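Local coordinates for protein argininosuccinate lyase (Chelativorans sp., PDB 6RXA) that acts as an EDDS lyase, a C-N lyase of the aspartase/fumarase superfamily, and probably can split argininosuccinate into fumarate and arginine, at residues A256-Q260 with L292-R296; A134-Y138 with T339-T343; A17-F22 with A274-G278; F248-L252 with L335-T339. The protein carries 2 engineered substitutions. One frame throughout, in Å; residues are numbered along the deposited sequence.

Along the chain the segments run 17-22, 134-138, 248-252, 256-260, 274-278, 292-296 and 335-343, so distant parts of the sequence meet around a few helices. Helix 329-348 is shared by contacts 2 and 4, whose centres are about 8 Å apart and which have Thr339 in common. Helix 236-262 serves contacts 1 and 4, with centres about 10 Å apart, and both reach a second subunit of the tetramer. Contact 1 touches contact 2, where Leu292 and Ser295 pack on Met342. Contact 3, its centre about 14 to 17 Å from the other centres, touches contact 2 and joins the start of helix 20-31 to the loop after strand 270-271, near Tyr26 and Arg294, which bind fumarate.

Contact 1 of 4, residues A256-Q260 with L292-R296; sequences ASEIQ and LERSR
Gln260 NE2 is held by two acceptors: Glu293 OE1 across the contact, and the carbonyl oxygen of Gln159 in the fourth subunit. The pair belongs to the helical bundle of the aspartase/fumarase superfamily, where segments 256-260 and 292-296, on helices 236-262 and 290-301, run nearly antiparallel (156°), the segment axes 9.6 Å apart. The bond from Gln260 NE2 to Glu293 OE1 is short, 2.8 Å, and lies close to the amide plane of Gln260, yet it meets the carboxylate on its anti side and out of its plane. The two side chains cross at about a right angle, and the other carboxylate oxygen, OE2, takes an N-H from Ala322 of the third subunit. On the carbonyl side of the amide, a water donates to Gln260 OE1 at 2.8 Å and accepts from Arg296 NH1 at 2.9 Å, which links amide and guanidinium. Arg296 folds at chi3 (77°), bringing one face of its guanidinium under Ser257 OG, 3.8 Å from the plane. That hydroxyl bonds to Glu317 of the second subunit and to Arg160 of the fourth, while Arg296 NH2 goes to Asn314 O of the second and NH1 to Ala315 O of the third. Four chains thus meet at this buried polar cluster, in keeping with a superfamily whose active sites are typically assembled from several subunits. Alongside, the helices touch through apolar atoms: Ala256 CB packs on Arg296 CG at 3.8 Å, and Leu292 CD1 meets Ile259 CG2 at 3.9 Å and slips to 3.5 Å from the backbone nitrogen of Gln260.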
loop_
_atom_site.group_PDB
_atom_site.type_symbol
_atom_site.label_atom_id
_atom_site.label_comp_id
_atom_site.label_asym_id
_atom_site.label_seq_id
_atom_site.Cartn_x
_atom_site.Cartn_y
_atom_site.Cartn_z
ATOM N N ALA A 256 -7.090 -20.462 -3.726
ATOM C CA ALA A 256 -5.836 -21.164 -3.973
ATOM C C ALA A 256 -5.215 -21.651 -2.669
ATOM O O ALA A 256 -4.731 -22.785 -2.587
ATOM C CB ALA A 256 -4.870 -20.243 -4.721
ATOM N N SER A 257 -5.205 -20.802 -1.644
ATOM C CA SER A 257 -4.655 -21.204 -0.352
ATOM C C SER A 257 -5.460 -22.351 0.251
ATOM O O SER A 257 -4.886 -23.304 0.796
ATOM C CB SER A 257 -4.621 -19.991 0.576
ATOM O OG SER A 257 -3.844 -20.221 1.735
ATOM N N GLU A 258 -6.792 -22.286 0.153
ATOM C CA GLU A 258 -7.642 -23.352 0.672
ATOM C C GLU A 258 -7.280 -24.684 0.037
ATOM O O GLU A 258 -7.105 -25.693 0.729
ATOM C CB GLU A 258 -9.109 -23.038 0.371
ATOM C CG GLU A 258 -10.081 -23.912 1.152
ATOM C CD GLU A 258 -10.590 -23.235 2.410
ATOM O OE1 GLU A 258 -11.105 -22.098 2.290
ATOM O OE2 GLU A 258 -10.484 -23.847 3.512
ATOM N N ILE A 259 -7.165 -24.694 -1.292
ATOM C CA ILE A 259 -6.834 -25.910 -2.033
ATOM C C ILE A 259 -5.417 -26.366 -1.699
ATOM O O ILE A 259 -5.146 -27.566 -1.600
ATOM C CB ILE A 259 -7.041 -25.697 -3.545
ATOM C CG1 ILE A 259 -8.524 -25.457 -3.846
ATOM C CG2 ILE A 259 -6.515 -26.898 -4.315
ATOM C CD1 ILE A 259 -8.814 -25.072 -5.291
ATOM N N GLN A 260 -4.495 -25.427 -1.531
ATOM C CA GLN A 260 -3.140 -25.793 -1.138
ATOM C C GLN A 260 -3.132 -26.522 0.204
ATOM O O GLN A 260 -2.390 -27.492 0.380
ATOM C CB GLN A 260 -2.250 -24.557 -1.100
ATOM C CG GLN A 260 -0.775 -24.902 -1.089
ATOM C CD GLN A 260 0.126 -23.695 -1.187
ATOM O OE1 GLN A 260 -0.316 -22.547 -1.033
ATOM N NE2 GLN A 260 1.415 -23.941 -1.403
ATOM N N LEU A 292 -1.031 -22.945 -7.925
ATOM C CA LEU A 292 -1.643 -22.197 -6.831
ATOM C C LEU A 292 -0.737 -21.069 -6.360
ATOM O O LEU A 292 -1.203 -19.942 -6.142
ATOM C CB LEU A 292 -1.945 -23.160 -5.681
ATOM C CG LEU A 292 -2.794 -24.397 -5.989
ATOM C CD1 LEU A 292 -3.008 -25.255 -4.736
ATOM C CD2 LEU A 292 -4.110 -24.011 -6.645
ATOM N N GLU A 293 0.558 -21.345 -6.198
ATOM C CA GLU A 293 1.447 -20.327 -5.651
ATOM C C GLU A 293 1.656 -19.181 -6.628
ATOM O O GLU A 293 1.691 -18.015 -6.217
ATOM C CB GLU A 293 2.764 -20.944 -5.192
ATOM C CG GLU A 293 2.560 -21.795 -3.929
ATOM C CD GLU A 293 3.811 -22.005 -3.123
ATOM O OE1 GLU A 293 3.670 -22.352 -1.920
ATOM O OE2 GLU A 293 4.924 -21.880 -3.690
ATOM N N ARG A 294 1.801 -19.479 -7.922
ATOM C CA ARG A 294 1.938 -18.387 -8.883
ATOM C C ARG A 294 0.632 -17.618 -9.054
ATOM O O ARG A 294 0.657 -16.432 -9.395
ATOM C CB ARG A 294 2.451 -18.912 -10.222
ATOM C CG ARG A 294 3.926 -19.272 -10.172
ATOM C CD ARG A 294 4.368 -19.918 -11.457
ATOM N NE ARG A 294 5.819 -20.075 -11.529
ATOM C CZ ARG A 294 6.654 -19.143 -11.982
ATOM N NH1 ARG A 294 6.199 -17.966 -12.396
ATOM N NH2 ARG A 294 7.955 -19.391 -12.016
ATOM N N SER A 295 -0.517 -18.261 -8.828
ATOM C CA SER A 295 -1.775 -17.520 -8.838
ATOM C C SER A 295 -1.842 -16.551 -7.660
ATOM O O SER A 295 -2.235 -15.386 -7.821
ATOM C CB SER A 295 -2.960 -18.495 -8.843
ATOM O OG SER A 295 -3.029 -19.208 -10.081
ATOM N N ARG A 296 -1.461 -17.011 -6.464
ATOM C CA ARG A 296 -1.392 -16.117 -5.321
ATOM C C ARG A 296 -0.415 -14.973 -5.565
ATOM O O ARG A 296 -0.696 -13.820 -5.216
ATOM C CB ARG A 296 -1.003 -16.885 -4.057
ATOM C CG ARG A 296 -2.028 -17.922 -3.622
ATOM C CD ARG A 296 -1.729 -18.468 -2.235
ATOM N NE ARG A 296 -2.139 -17.501 -1.214
ATOM C CZ ARG A 296 -1.679 -17.451 0.029
ATOM N NH1 ARG A 296 -0.747 -18.297 0.452
ATOM N NH2 ARG A 296 -2.150 -16.531 0.854
HETATM O O HOH W 1 0.999 -20.119 -0.900
#

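Contact 2 of 4, residues A134-Y138 with T339-T343; sequences AVIGY and THAMT
The Tyr138 ring slants across Met342 and Thr343, with Met342 CB 3.8 Å from its CE1, while the His340 ring leans its NE2 toward Ala134 CB and has a bridging water in its plane, at its edge. Both rings belong to near-parallel packing of helices 112-147 and 329-348 in the helical bundle of the lyase core, the segment axes crossing at 15°. Tyr138 sends its CG anti to the backbone N (chi1 -177°), which lays the ring alongside Met342, the two side chains pointing the same way. Helix 236-262 lies beyond this layer, Leu255 against Tyr138 and Leu252 against Met342. Thr343 OG1 donates to Thr339 O at 2.7 Å, on the opposite face of that carbonyl from the backbone N-H of Thr343. The same hydroxyl accepts from the water, which also donates to Ala134 O at 2.7 Å. A valine at Thr343 removes the hydroxyl and would probably break the water bridge to Ala134 O, leaving Thr339 O its backbone donor alone. His340 ND1 bonds to Glu24 of helix 20-31. Thr343 OG1 comes within 3.3 Å of Tyr138 CA, and Thr339 CG2 stands 3.5 Å from Ala134 O.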
loop_
_atom_site.group_PDB
_atom_site.type_symbol
_atom_site.label_atom_id
_atom_site.label_comp_id
_atom_site.label_asym_id
_atom_site.label_seq_id
_atom_site.Cartn_x
_atom_site.Cartn_y
_atom_site.Cartn_z
ATOM N N ALA A 134 -13.281 -13.889 -18.520
ATOM C CA ALA A 134 -12.494 -14.848 -17.747
ATOM C C ALA A 134 -13.150 -15.150 -16.403
ATOM O O ALA A 134 -13.182 -16.311 -15.970
ATOM C CB ALA A 134 -11.070 -14.322 -17.555
ATOM N N VAL A 135 -13.705 -14.126 -15.741
ATOM C CA VAL A 135 -14.374 -14.339 -14.454
ATOM C C VAL A 135 -15.637 -15.174 -14.629
ATOM O O VAL A 135 -15.941 -16.022 -13.790
ATOM C CB VAL A 135 -14.645 -13.000 -13.748
ATOM C CG1 VAL A 135 -15.449 -13.203 -12.462
ATOM C CG2 VAL A 135 -13.328 -12.311 -13.431
ATOM N N ILE A 136 -16.376 -14.972 -15.729
ATOM C CA ILE A 136 -17.522 -15.830 -16.016
ATOM C C ILE A 136 -17.068 -17.279 -16.200
ATOM O O ILE A 136 -17.680 -18.210 -15.667
ATOM C CB ILE A 136 -18.294 -15.302 -17.240
ATOM C CG1 ILE A 136 -19.034 -14.016 -16.901
ATOM C CG2 ILE A 136 -19.259 -16.380 -17.752
ATOM C CD1 ILE A 136 -19.654 -13.349 -18.125
ATOM N N GLY A 137 -15.980 -17.490 -16.941
ATOM C CA GLY A 137 -15.480 -18.844 -17.127
ATOM C C GLY A 137 -15.078 -19.497 -15.817
ATOM O O GLY A 137 -15.281 -20.702 -15.618
ATOM N N TYR A 138 -14.500 -18.718 -14.914
ATOM C CA TYR A 138 -14.132 -19.202 -13.585
ATOM C C TYR A 138 -15.374 -19.564 -12.791
ATOM O O TYR A 138 -15.454 -20.656 -12.216
ATOM C CB TYR A 138 -13.334 -18.087 -12.917
ATOM C CG TYR A 138 -12.727 -18.287 -11.543
ATOM C CD1 TYR A 138 -12.279 -19.514 -11.099
ATOM C CD2 TYR A 138 -12.566 -17.192 -10.700
ATOM C CE1 TYR A 138 -11.696 -19.643 -9.845
ATOM C CE2 TYR A 138 -11.982 -17.311 -9.455
ATOM C CZ TYR A 138 -11.550 -18.546 -9.032
ATOM O OH TYR A 138 -10.975 -18.684 -7.784
ATOM N N THR A 339 -6.564 -16.250 -13.328
ATOM C CA THR A 339 -7.969 -16.648 -13.400
ATOM C C THR A 339 -8.144 -17.901 -14.240
ATOM O O THR A 339 -8.893 -18.808 -13.867
ATOM C CB THR A 339 -8.813 -15.499 -13.955
ATOM O OG1 THR A 339 -8.669 -14.346 -13.114
ATOM C CG2 THR A 339 -10.274 -15.880 -14.001
ATOM N N HIS A 340 -7.475 -17.961 -15.395
ATOM C CA HIS A 340 -7.514 -19.156 -16.223
ATOM C C HIS A 340 -6.924 -20.354 -15.496
ATOM O O HIS A 340 -7.494 -21.450 -15.514
ATOM C CB HIS A 340 -6.750 -18.896 -17.517
ATOM C CG HIS A 340 -7.469 -18.006 -18.476
ATOM N ND1 HIS A 340 -6.838 -17.412 -19.549
ATOM C CD2 HIS A 340 -8.767 -17.628 -18.547
ATOM C CE1 HIS A 340 -7.717 -16.706 -20.239
ATOM N NE2 HIS A 340 -8.896 -16.821 -19.651
ATOM N N ALA A 341 -5.790 -20.162 -14.817
ATOM C CA ALA A 341 -5.177 -21.269 -14.088
ATOM C C ALA A 341 -6.128 -21.816 -13.030
ATOM O O ALA A 341 -6.295 -23.033 -12.895
ATOM C CB ALA A 341 -3.862 -20.810 -13.450
ATOM N N MET A 342 -6.761 -20.927 -12.256
ATOM C CA MET A 342 -7.649 -21.389 -11.189
ATOM C C MET A 342 -8.935 -21.994 -11.749
ATOM O O MET A 342 -9.507 -22.904 -11.135
ATOM C CB MET A 342 -7.913 -20.255 -10.201
ATOM C CG MET A 342 -6.697 -19.896 -9.356
ATOM S SD MET A 342 -6.053 -21.304 -8.402
ATOM C CE MET A 342 -7.499 -21.696 -7.410
ATOM N N THR A 343 -9.374 -21.536 -12.927
ATOM C CA THR A 343 -10.490 -22.180 -13.620
ATOM C C THR A 343 -10.160 -23.640 -13.896
ATOM O O THR A 343 -10.958 -24.538 -13.602
ATOM C CB THR A 343 -10.780 -21.432 -14.930
ATOM O OG1 THR A 343 -11.152 -20.073 -14.644
ATOM C CG2 THR A 343 -11.906 -22.098 -15.744
HETATM O O HOH W 2 -11.614 -18.367 -16.810
#

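Contact 3 of 4, residues A17-F22 with A274-G278; sequences AKAPEF and ASFAG
Ala19 CB sits over one face of the Phe276 ring, 3.7 Å from its centroid and displaced toward CZ, in a CH-pi contact. This places the residue at the N-cap of helix 20-31 against the loop that follows strand 270-271. From the same alanine the backbone N-H reaches Ser275 O at 2.9 Å, almost straight (172°) and in the carbonyl plane on a lone pair. Phe22 turns its CG anti to the backbone N (chi1 -176°), which brings CD2 to 3.3 Å from Ser275 O and puts one ring face against the backbone of Phe276. Its CB also packs on Phe276 CD1 at 3.9 Å. Glu21 bends at chi2, so that OE1 comes 3.7 Å from Phe276 CZ, but its charge is answered by Arg347 through OE2. Ser275 OG is held by Asp273 within the loop. Beyond the contact, the Phe22 ring so placed meets Tyr26, a fumarate-binding residue one turn further on, edge-to-face. One straight backbone bond thus ties the N-cap residue to the loop, and the rest of the contact is mostly carbon packing on the two phenylalanines.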
loop_
_atom_site.group_PDB
_atom_site.type_symbol
_atom_site.label_atom_id
_atom_site.label_comp_id
_atom_site.label_asym_id
_atom_site.label_seq_id
_atom_site.Cartn_x
_atom_site.Cartn_y
_atom_site.Cartn_z
ATOM N N ALA A 17 2.172 -32.953 -19.917
ATOM C CA ALA A 17 2.462 -31.560 -20.192
ATOM C C ALA A 17 1.787 -30.668 -19.156
ATOM O O ALA A 17 0.798 -31.048 -18.526
ATOM C CB ALA A 17 1.924 -31.161 -21.565
ATOM N N LYS A 18 2.304 -29.455 -19.007
ATOM C CA LYS A 18 1.542 -28.453 -18.273
ATOM C C LYS A 18 0.201 -28.240 -18.968
ATOM O O LYS A 18 0.120 -28.200 -20.197
ATOM C CB LYS A 18 2.266 -27.107 -18.264
ATOM C CG LYS A 18 3.623 -27.054 -17.585
ATOM C CD LYS A 18 3.966 -25.587 -17.258
ATOM C CE LYS A 18 5.436 -25.343 -17.008
ATOM N NZ LYS A 18 6.191 -25.348 -18.306
ATOM N N ALA A 19 -0.853 -28.079 -18.180
ATOM C CA ALA A 19 -2.090 -27.583 -18.740
ATOM C C ALA A 19 -1.826 -26.238 -19.409
ATOM O O ALA A 19 -0.993 -25.458 -18.940
ATOM C CB ALA A 19 -3.118 -27.373 -17.628
ATOM N N PRO A 20 -2.559 -25.912 -20.473
ATOM C CA PRO A 20 -2.341 -24.602 -21.108
ATOM C C PRO A 20 -2.555 -23.450 -20.147
ATOM O O PRO A 20 -1.809 -22.466 -20.185
ATOM C CB PRO A 20 -3.357 -24.582 -22.255
ATOM C CG PRO A 20 -3.709 -26.015 -22.488
ATOM C CD PRO A 20 -3.561 -26.728 -21.183
ATOM N N GLU A 21 -3.553 -23.557 -19.259
ATOM C CA GLU A 21 -3.811 -22.482 -18.313
ATOM C C GLU A 21 -2.660 -22.319 -17.326
ATOM O O GLU A 21 -2.359 -21.198 -16.886
ATOM C CB GLU A 21 -5.108 -22.766 -17.558
ATOM C CG GLU A 21 -6.327 -22.962 -18.431
ATOM C CD GLU A 21 -6.612 -24.418 -18.741
ATOM O OE1 GLU A 21 -5.664 -25.239 -18.828
ATOM O OE2 GLU A 21 -7.802 -24.748 -18.908
ATOM N N PHE A 22 -2.005 -23.424 -16.973
ATOM C CA PHE A 22 -0.839 -23.388 -16.100
ATOM C C PHE A 22 0.324 -22.743 -16.828
ATOM O O PHE A 22 1.011 -21.880 -16.278
ATOM C CB PHE A 22 -0.547 -24.831 -15.680
ATOM C CG PHE A 22 0.583 -25.003 -14.694
ATOM C CD1 PHE A 22 0.973 -23.997 -13.821
ATOM C CD2 PHE A 22 1.263 -26.214 -14.649
ATOM C CE1 PHE A 22 2.026 -24.216 -12.920
ATOM C CE2 PHE A 22 2.312 -26.427 -13.757
ATOM C CZ PHE A 22 2.687 -25.419 -12.893
ATOM N N ALA A 274 -2.295 -33.633 -12.289
ATOM C CA ALA A 274 -0.883 -33.586 -12.649
ATOM C C ALA A 274 -0.549 -32.399 -13.543
ATOM O O ALA A 274 0.545 -31.833 -13.441
ATOM C CB ALA A 274 -0.497 -34.869 -13.398
ATOM N N SER A 275 -1.478 -32.007 -14.418
ATOM C CA SER A 275 -1.238 -30.922 -15.358
ATOM C C SER A 275 -1.208 -29.554 -14.699
ATOM O O SER A 275 -0.893 -28.566 -15.372
ATOM C CB SER A 275 -2.301 -30.944 -16.462
ATOM O OG SER A 275 -3.598 -30.630 -15.976
ATOM N N PHE A 276 -1.522 -29.468 -13.406
ATOM C CA PHE A 276 -1.475 -28.216 -12.661
ATOM C C PHE A 276 -0.451 -28.250 -11.535
ATOM O O PHE A 276 -0.427 -27.334 -10.702
ATOM C CB PHE A 276 -2.872 -27.844 -12.149
ATOM C CG PHE A 276 -3.755 -27.308 -13.224
ATOM C CD1 PHE A 276 -3.633 -25.992 -13.632
ATOM C CD2 PHE A 276 -4.651 -28.126 -13.885
ATOM C CE1 PHE A 276 -4.408 -25.499 -14.659
ATOM C CE2 PHE A 276 -5.429 -27.628 -14.911
ATOM C CZ PHE A 276 -5.305 -26.318 -15.296
ATOM N N ALA A 277 0.431 -29.243 -11.524
ATOM C CA ALA A 277 1.464 -29.356 -10.513
ATOM C C ALA A 277 2.821 -29.489 -11.182
ATOM O O ALA A 277 2.933 -29.929 -12.331
ATOM C CB ALA A 277 1.233 -30.591 -9.639
ATOM N N GLY A 278 3.854 -29.109 -10.436
ATOM C CA GLY A 278 5.222 -29.325 -10.864
ATOM C C GLY A 278 5.975 -30.206 -9.892
ATOM O O GLY A 278 5.366 -30.860 -9.048
#

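Contact 4 of 4, residues F248-L252 with L335-T339; sequences FLSGL and LIAAT
Thr339 OG1 lies in the plane of the Phe248 ring, at its edge, 3.3 Å from CE2, where it probably meets the weakly positive rim of C-H groups. Around this pair, segments 248-252 and 335-339, on helices 236-262 and 329-348 of the central helical bundle, pack at 33° through apolar side chains, the segment axes 11.1 Å apart. Leu335 CD1 is at 4.0 Å from Phe248 CD2 and at 3.8 Å from Leu249 CD1, so one methyl touches two successive residues of the other helix. Leu249 CD2 and Leu252 CD2 both lie near Ala338 CB, at 4.3 Å for Leu249. With CG anti to the backbone N (chi1 -178°), Leu252 places CD1 3.8 Å from Ala338 O. Further out, Leu179, Asn182 and Tyr186 of helix 168-193 cover Phe248, and Ser295 of helix 290-301 backs Leu252 and Ala338. The hydroxyl is positioned from within its own helix: Thr339 OG1 gives its hydrogen to Leu335 O at 2.8 Å from above the carbonyl plane. An alanine at Thr339 removes that donor and would probably leave a gap at the ring edge of Phe248. Thr339 N bonds the same Leu335 oxygen from the opposite face.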
loop_
_atom_site.group_PDB
_atom_site.type_symbol
_atom_site.label_atom_id
_atom_site.label_comp_id
_atom_site.label_asym_id
_atom_site.label_seq_id
_atom_site.Cartn_x
_atom_site.Cartn_y
_atom_site.Cartn_z
ATOM N N PHE A 248 -10.976 -8.880 -6.257
ATOM C CA PHE A 248 -11.269 -10.137 -6.928
ATOM C C PHE A 248 -10.123 -11.132 -6.751
ATOM O O PHE A 248 -10.331 -12.291 -6.371
ATOM C CB PHE A 248 -11.554 -9.897 -8.419
ATOM C CG PHE A 248 -11.372 -11.134 -9.245
ATOM C CD1 PHE A 248 -12.222 -12.212 -9.091
ATOM C CD2 PHE A 248 -10.308 -11.256 -10.107
ATOM C CE1 PHE A 248 -12.031 -13.371 -9.783
ATOM C CE2 PHE A 248 -10.108 -12.413 -10.815
ATOM C CZ PHE A 248 -10.965 -13.479 -10.668
ATOM N N LEU A 249 -8.893 -10.684 -6.998
ATOM C CA LEU A 249 -7.758 -11.593 -6.884
ATOM C C LEU A 249 -7.537 -12.036 -5.447
ATOM O O LEU A 249 -7.014 -13.134 -5.231
ATOM C CB LEU A 249 -6.493 -10.986 -7.496
ATOM C CG LEU A 249 -6.438 -11.039 -9.036
ATOM C CD1 LEU A 249 -5.329 -10.171 -9.584
ATOM C CD2 LEU A 249 -6.248 -12.482 -9.497
ATOM N N SER A 250 -7.904 -11.205 -4.461
ATOM C CA SER A 250 -7.740 -11.648 -3.081
ATOM C C SER A 250 -8.632 -12.851 -2.795
ATOM O O SER A 250 -8.231 -13.755 -2.050
ATOM C CB SER A 250 -7.977 -10.517 -2.069
ATOM O OG SER A 250 -9.357 -10.304 -1.826
ATOM N N GLY A 251 -9.819 -12.909 -3.406
ATOM C CA GLY A 251 -10.663 -14.075 -3.216
ATOM C C GLY A 251 -10.118 -15.284 -3.937
ATOM O O GLY A 251 -10.284 -16.419 -3.477
ATOM N N LEU A 252 -9.463 -15.050 -5.076
ATOM C CA LEU A 252 -8.780 -16.109 -5.809
ATOM C C LEU A 252 -7.583 -16.634 -5.025
ATOM O O LEU A 252 -7.384 -17.853 -4.943
ATOM C CB LEU A 252 -8.414 -15.571 -7.200
ATOM C CG LEU A 252 -7.720 -16.560 -8.130
ATOM C CD1 LEU A 252 -8.022 -16.282 -9.592
ATOM C CD2 LEU A 252 -6.227 -16.544 -7.906
ATOM N N LEU A 335 -3.551 -11.120 -14.051
ATOM C CA LEU A 335 -4.867 -11.474 -13.541
ATOM C C LEU A 335 -5.525 -12.520 -14.419
ATOM O O LEU A 335 -6.103 -13.487 -13.912
ATOM C CB LEU A 335 -5.739 -10.219 -13.452
ATOM C CG LEU A 335 -7.175 -10.431 -12.978
ATOM C CD1 LEU A 335 -7.706 -9.145 -12.323
ATOM C CD2 LEU A 335 -8.120 -10.846 -14.105
ATOM N N ILE A 336 -5.433 -12.354 -15.742
ATOM C CA ILE A 336 -6.085 -13.291 -16.649
ATOM C C ILE A 336 -5.432 -14.662 -16.546
ATOM O O ILE A 336 -6.115 -15.691 -16.510
ATOM C CB ILE A 336 -6.074 -12.743 -18.092
ATOM C CG1 ILE A 336 -6.885 -11.440 -18.201
ATOM C CG2 ILE A 336 -6.603 -13.810 -19.040
ATOM C CD1 ILE A 336 -8.374 -11.581 -17.995
ATOM N N ALA A 337 -4.102 -14.701 -16.481
ATOM C CA ALA A 337 -3.393 -15.967 -16.350
ATOM C C ALA A 337 -3.792 -16.690 -15.070
ATOM O O ALA A 337 -4.051 -17.897 -15.086
ATOM C CB ALA A 337 -1.887 -15.718 -16.395
ATOM N N ALA A 338 -3.845 -15.963 -13.950
ATOM C CA ALA A 338 -4.230 -16.582 -12.690
ATOM C C ALA A 338 -5.674 -17.046 -12.727
ATOM O O ALA A 338 -5.999 -18.118 -12.195
ATOM C CB ALA A 338 -4.027 -15.592 -11.550
ATOM N N THR A 339 -6.564 -16.250 -13.328
ATOM C CA THR A 339 -7.969 -16.648 -13.400
ATOM C C THR A 339 -8.144 -17.901 -14.240
ATOM O O THR A 339 -8.893 -18.808 -13.867
ATOM C CB THR A 339 -8.813 -15.499 -13.955
ATOM O OG1 THR A 339 -8.669 -14.346 -13.114
ATOM C CG2 THR A 339 -10.274 -15.880 -14.001
#